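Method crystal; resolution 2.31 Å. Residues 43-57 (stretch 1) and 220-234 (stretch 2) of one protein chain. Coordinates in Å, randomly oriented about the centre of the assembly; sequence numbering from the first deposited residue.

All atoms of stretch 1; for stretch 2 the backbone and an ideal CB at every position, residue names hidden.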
# COMPACT_ATOMS: atom_id res chain seq x y z
N ASN A 43 -7.74 -4.16 -12.90
CA ASN A 43 -7.52 -5.54 -13.33
C ASN A 43 -6.13 -5.87 -13.81
O ASN A 43 -5.64 -6.96 -13.55
CB ASN A 43 -8.58 -5.92 -14.37
CG ASN A 43 -9.96 -6.00 -13.73
OD1 ASN A 43 -10.05 -5.95 -12.53
ND2 ASN A 43 -11.01 -6.11 -14.51
N VAL A 44 -5.51 -4.93 -14.51
CA VAL A 44 -4.09 -5.06 -14.83
C VAL A 44 -3.25 -5.21 -13.56
O VAL A 44 -2.50 -6.18 -13.40
CB VAL A 44 -3.64 -3.87 -15.70
CG1 VAL A 44 -2.08 -3.94 -16.05
CG2 VAL A 44 -4.54 -3.86 -17.00
N ASP A 45 -3.40 -4.24 -12.65
CA ASP A 45 -2.74 -4.31 -11.34
C ASP A 45 -3.01 -5.65 -10.65
O ASP A 45 -2.08 -6.37 -10.22
CB ASP A 45 -3.22 -3.14 -10.51
CG ASP A 45 -2.58 -3.06 -9.15
OD1 ASP A 45 -3.24 -2.50 -8.25
OD2 ASP A 45 -1.43 -3.51 -8.98
N MET A 46 -4.29 -6.02 -10.54
CA MET A 46 -4.62 -7.22 -9.76
C MET A 46 -4.05 -8.52 -10.34
O MET A 46 -3.49 -9.33 -9.62
CB MET A 46 -6.13 -7.38 -9.54
CG MET A 46 -6.76 -6.33 -8.65
SD MET A 46 -5.99 -5.87 -7.07
CE MET A 46 -5.66 -7.39 -6.38
N VAL A 47 -4.23 -8.69 -11.64
CA VAL A 47 -3.81 -9.90 -12.28
C VAL A 47 -2.31 -9.95 -12.25
O VAL A 47 -1.73 -11.02 -12.06
CB VAL A 47 -4.36 -10.03 -13.74
CG1 VAL A 47 -3.69 -11.27 -14.44
CG2 VAL A 47 -5.91 -10.11 -13.74
N GLY A 48 -1.65 -8.82 -12.41
CA GLY A 48 -0.21 -8.83 -12.31
C GLY A 48 0.17 -9.10 -10.88
O GLY A 48 1.26 -9.63 -10.65
N SER A 49 -0.70 -8.75 -9.92
CA SER A 49 -0.36 -9.03 -8.52
C SER A 49 -0.31 -10.55 -8.21
O SER A 49 0.19 -10.96 -7.14
CB SER A 49 -1.28 -8.34 -7.53
OG SER A 49 -2.51 -9.06 -7.39
N LEU A 50 -0.79 -11.37 -9.13
CA LEU A 50 -0.72 -12.82 -8.94
C LEU A 50 0.57 -13.38 -9.51
O LEU A 50 1.01 -14.46 -9.10
CB LEU A 50 -1.89 -13.54 -9.65
CG LEU A 50 -3.31 -13.20 -9.23
CD1 LEU A 50 -4.29 -13.80 -10.28
CD2 LEU A 50 -3.59 -13.72 -7.81
N ARG A 51 1.17 -12.64 -10.46
CA ARG A 51 2.29 -13.15 -11.22
C ARG A 51 3.64 -12.64 -10.69
O ARG A 51 4.69 -13.31 -10.79
CB ARG A 51 2.10 -12.76 -12.69
CG ARG A 51 0.75 -13.28 -13.32
CD ARG A 51 0.85 -13.45 -14.87
NE ARG A 51 0.88 -12.15 -15.52
CZ ARG A 51 1.49 -11.86 -16.66
NH1 ARG A 51 2.19 -12.77 -17.35
NH2 ARG A 51 1.42 -10.62 -17.12
N PHE A 52 3.57 -11.45 -10.09
CA PHE A 52 4.75 -10.66 -9.75
C PHE A 52 4.66 -10.22 -8.32
O PHE A 52 3.96 -9.28 -8.00
CB PHE A 52 4.84 -9.44 -10.63
CG PHE A 52 4.78 -9.75 -12.08
CD1 PHE A 52 3.66 -9.46 -12.81
CD2 PHE A 52 5.86 -10.33 -12.73
CE1 PHE A 52 3.62 -9.75 -14.21
CE2 PHE A 52 5.83 -10.62 -14.07
CZ PHE A 52 4.70 -10.33 -14.82
N ALA A 53 5.39 -10.92 -7.46
CA ALA A 53 5.30 -10.65 -6.07
C ALA A 53 6.43 -9.72 -5.70
O ALA A 53 7.42 -9.54 -6.45
CB ALA A 53 5.37 -11.97 -5.25
N PRO A 54 6.30 -9.11 -4.51
CA PRO A 54 7.34 -8.24 -4.00
C PRO A 54 8.52 -9.10 -3.66
O PRO A 54 8.40 -10.36 -3.55
CB PRO A 54 6.76 -7.63 -2.73
CG PRO A 54 5.44 -8.44 -2.39
CD PRO A 54 5.09 -9.20 -3.67
N PRO A 55 9.66 -8.43 -3.53
CA PRO A 55 10.91 -9.03 -3.31
C PRO A 55 10.91 -10.02 -2.15
O PRO A 55 10.32 -9.77 -1.09
CB PRO A 55 11.79 -7.82 -3.03
CG PRO A 55 11.15 -6.76 -3.91
CD PRO A 55 9.77 -6.97 -3.72
N ALA A 56 11.62 -11.12 -2.39
CA ALA A 56 11.82 -12.13 -1.39
C ALA A 56 10.51 -12.42 -0.72
O ALA A 56 10.43 -12.53 0.48
CB ALA A 56 12.85 -11.66 -0.35
N THR A 57 9.44 -12.54 -1.49
CA THR A 57 8.26 -12.97 -0.85
C THR A 57 7.50 -13.95 -1.71
O THR A 57 7.44 -13.78 -2.95
CB THR A 57 7.47 -11.77 -0.35
OG1 THR A 57 6.52 -11.36 -1.32
CG2 THR A 57 8.40 -10.63 -0.10
N UNK A 220 18.75 -0.94 -2.85
CA UNK A 220 17.66 -0.59 -3.69
C UNK A 220 17.28 -1.92 -4.36
O UNK A 220 18.16 -2.66 -4.82
CB UNK A 220 18.02 0.52 -4.68
N UNK A 221 15.98 -2.25 -4.37
CA UNK A 221 15.53 -3.52 -4.88
C UNK A 221 14.79 -3.31 -6.18
O UNK A 221 13.66 -2.89 -6.19
CB UNK A 221 14.65 -4.24 -3.86
N UNK A 222 15.48 -3.61 -7.26
CA UNK A 222 14.99 -3.49 -8.58
C UNK A 222 13.72 -4.30 -8.81
O UNK A 222 12.96 -4.03 -9.72
CB UNK A 222 16.08 -3.91 -9.57
N UNK A 223 13.50 -5.30 -7.97
CA UNK A 223 12.36 -6.16 -8.12
C UNK A 223 11.07 -5.43 -7.77
O UNK A 223 10.01 -5.76 -8.29
CB UNK A 223 12.52 -7.41 -7.25
N UNK A 224 11.16 -4.43 -6.90
CA UNK A 224 10.06 -3.53 -6.65
C UNK A 224 9.62 -2.85 -7.94
O UNK A 224 8.44 -2.86 -8.27
CB UNK A 224 10.45 -2.49 -5.60
N UNK A 225 10.58 -2.27 -8.65
CA UNK A 225 10.32 -1.67 -9.94
C UNK A 225 9.73 -2.67 -10.94
O UNK A 225 8.79 -2.34 -11.62
CB UNK A 225 11.61 -1.07 -10.50
N UNK A 226 10.30 -3.88 -11.02
CA UNK A 226 9.79 -4.86 -11.98
C UNK A 226 8.38 -5.36 -11.61
O UNK A 226 7.58 -5.60 -12.52
CB UNK A 226 10.75 -6.05 -12.07
N UNK A 227 8.11 -5.49 -10.31
CA UNK A 227 6.79 -5.88 -9.82
C UNK A 227 5.71 -4.86 -10.27
O UNK A 227 4.66 -5.24 -10.77
CB UNK A 227 6.81 -6.00 -8.29
N UNK A 228 6.03 -3.59 -10.09
CA UNK A 228 5.24 -2.47 -10.52
C UNK A 228 4.93 -2.48 -12.00
O UNK A 228 3.81 -2.29 -12.42
CB UNK A 228 5.96 -1.17 -10.16
N UNK A 229 5.95 -2.66 -12.81
CA UNK A 229 5.81 -2.63 -14.24
C UNK A 229 4.93 -3.77 -14.65
O UNK A 229 4.06 -3.57 -15.49
CB UNK A 229 7.17 -2.70 -14.94
N UNK A 230 5.14 -4.95 -14.05
CA UNK A 230 4.31 -6.12 -14.35
C UNK A 230 2.85 -5.89 -13.95
O UNK A 230 1.92 -6.43 -14.55
CB UNK A 230 4.86 -7.35 -13.63
N UNK A 231 2.66 -5.09 -12.92
CA UNK A 231 1.33 -4.73 -12.52
C UNK A 231 0.79 -3.51 -13.31
O UNK A 231 -0.29 -3.07 -13.06
CB UNK A 231 1.32 -4.44 -11.02
N UNK A 232 1.53 -3.03 -14.29
CA UNK A 232 1.06 -1.92 -15.13
C UNK A 232 1.10 -0.57 -14.41
O UNK A 232 0.44 0.39 -14.83
CB UNK A 232 -0.37 -2.20 -15.60
N UNK A 233 1.83 -0.52 -13.28
CA UNK A 233 1.98 0.70 -12.51
C UNK A 233 3.15 1.53 -13.04
O UNK A 233 4.23 1.01 -13.32
CB UNK A 233 2.18 0.37 -11.03
N UNK A 234 2.92 2.84 -13.10
CA UNK A 234 3.86 3.82 -13.54
C UNK A 234 4.25 4.67 -12.32
O UNK A 234 3.41 4.90 -11.44
CB UNK A 234 3.28 4.67 -14.67

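Position 220 has nothing of stretch 1 within reach of its CB, so the contact sets no preference. It is Y220.

At 221 the CB points toward stretch 1 and lies 4.3 Å from CG of P55, close enough for a small apolar group to touch the proline. A221 makes just that contact.

Position 222 points away, leaving its choice open; R222 makes no contact with stretch 1.

At 223 the CB points toward stretch 1 and sits over the ring of P55, while the carbonyl of A53 lies farther along. A side chain with an aliphatic stem and a polar end would suit, and glutamine, lysine or arginine could each serve. Q223 packs its CB 3.7 Å from CG of P55, and its NE2 donates to water 3 (3.1 Å), which in turn donates to O of A53 (2.5 Å).

The CB at 224 points sideways, yet the rings of P54 and P55 are near enough for a long or broad apolar group to reach them. F224 offers a flat ring: CG of P55 stands 3.7 Å from the centroid of the F224 ring, on the ring normal, a CH-pi contact.

Positions 225 and 226 face other ways, and stretch 1 asks nothing of them. They are E225 and T226. E225 takes a hydrogen bond at OE1 from OH of Y220 (2.7 Å) and forms a salt bridge within the stretch, its OE2 3.0 Å from NH2 of R222.

From 227 the CB looks sideways across F52, A53 and P54, whose carbonyls and proline ring leave room for a long, flexible apolar side chain; leucine or methionine would be plausible. M227 extends with chi1 and chi2 both t, bringing SD to 3.8 Å from CB of P54 and CG to 3.4 Å from O of F52.

Positions 228 and 229 have CB atoms out of reach, and R228 and V229 make no contact.

At 230 the backbone itself meets F52: an ideal CB would fall 2.6 Å from CD1 of F52, a clash. Only glycine fits. G230 lays its CA over the face of the F52 ring, 4.0 Å from the centroid, in a CH-pi contact.

The CB at 231 is 3.5 Å from OD2 of D45, so a basic side chain is favoured, lysine or arginine. R231 has its NE 2.7 Å from OD2 of D45 in a salt bridge, with CB of S49 over one face of the guanidinium. Its NH1 also donates to water 2, which donates to O of F52 (2.7 Å).

Position 232 has positive phi (74°), and an ideal CB would clash with CG1 of V44 at 2.5 Å; both point to glycine. G232 follows the helix in a Schellman motif.

At 233 the CB is remote, but a long basic chain could reach D45 as well. R233 does, NH2 to OD1 of D45 at 3.1 Å and NE to OD2 of D45 at 3.1 Å, so that one carboxylate holds two arginines.

Position 234 is out of reach; R234 bonds elsewhere in the structure.

Stretch 2 220-234: YARQFETMRVGRGRR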
# COMPACT_ATOMS: atom_id res chain seq x y z
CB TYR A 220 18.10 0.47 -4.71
CG TYR A 220 16.93 1.06 -5.47
CD1 TYR A 220 16.25 2.16 -4.97
CD2 TYR A 220 16.49 0.49 -6.66
CE1 TYR A 220 15.14 2.66 -5.62
CE2 TYR A 220 15.42 1.01 -7.36
CZ TYR A 220 14.74 2.10 -6.81
OH TYR A 220 13.68 2.62 -7.49
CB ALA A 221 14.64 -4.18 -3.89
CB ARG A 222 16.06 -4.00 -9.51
CG ARG A 222 16.69 -3.01 -10.39
CD ARG A 222 17.53 -1.89 -9.84
NE ARG A 222 17.01 -0.76 -10.57
CZ ARG A 222 17.56 0.44 -10.77
NH1 ARG A 222 18.77 0.77 -10.37
NH2 ARG A 222 16.84 1.31 -11.44
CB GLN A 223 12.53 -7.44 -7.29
CG GLN A 223 11.61 -8.52 -7.73
CD GLN A 223 11.82 -9.86 -7.01
OE1 GLN A 223 12.88 -10.14 -6.48
NE2 GLN A 223 10.80 -10.68 -7.02
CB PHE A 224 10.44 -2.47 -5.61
CG PHE A 224 10.34 -2.93 -4.22
CD1 PHE A 224 9.12 -3.38 -3.71
CD2 PHE A 224 11.45 -2.89 -3.37
CE1 PHE A 224 9.04 -3.83 -2.36
CE2 PHE A 224 11.36 -3.30 -2.05
CZ PHE A 224 10.16 -3.79 -1.55
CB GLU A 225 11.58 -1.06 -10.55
CG GLU A 225 12.18 0.03 -9.73
CD GLU A 225 13.35 0.73 -10.38
OE1 GLU A 225 13.52 1.91 -10.08
OE2 GLU A 225 14.11 0.10 -11.17
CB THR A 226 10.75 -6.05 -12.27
OG1 THR A 226 10.80 -6.95 -11.15
CG2 THR A 226 12.14 -5.54 -12.59
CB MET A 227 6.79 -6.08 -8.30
CG MET A 227 5.43 -6.20 -7.67
SD MET A 227 5.43 -5.92 -5.91
CE MET A 227 5.75 -4.15 -5.91
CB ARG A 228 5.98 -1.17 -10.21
CG ARG A 228 5.36 -0.38 -9.14
CD ARG A 228 6.23 -0.27 -7.94
NE ARG A 228 5.65 0.59 -6.89
CZ ARG A 228 6.01 0.55 -5.61
NH1 ARG A 228 6.93 -0.33 -5.21
NH2 ARG A 228 5.44 1.38 -4.73
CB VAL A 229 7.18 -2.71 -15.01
CG1 VAL A 229 6.95 -2.79 -16.48
CG2 VAL A 229 8.06 -1.48 -14.71
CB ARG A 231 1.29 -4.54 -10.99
CG ARG A 231 1.37 -5.94 -10.32
CD ARG A 231 1.65 -5.88 -8.81
NE ARG A 231 0.65 -5.10 -8.14
CZ ARG A 231 0.54 -5.03 -6.81
NH1 ARG A 231 1.34 -5.79 -6.05
NH2 ARG A 231 -0.39 -4.27 -6.26
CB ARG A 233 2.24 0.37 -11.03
CG ARG A 233 0.99 -0.05 -10.31
CD ARG A 233 1.28 -0.52 -8.94
NE ARG A 233 0.02 -0.82 -8.24
CZ ARG A 233 -0.61 0.09 -7.51
NH1 ARG A 233 -0.12 1.32 -7.41
NH2 ARG A 233 -1.73 -0.22 -6.89
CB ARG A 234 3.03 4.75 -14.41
CG ARG A 234 3.60 5.22 -15.60
CD ARG A 234 2.51 5.25 -16.68
NE ARG A 234 1.33 6.11 -16.56
CZ ARG A 234 0.06 5.66 -16.77
NH1 ARG A 234 -0.19 4.36 -16.98
NH2 ARG A 234 -0.97 6.49 -16.75
O HOH W 1 -0.76 -7.24 -15.36
O HOH W 2 2.49 -7.92 -6.15
O HOH W 3 8.20 -10.20 -8.71
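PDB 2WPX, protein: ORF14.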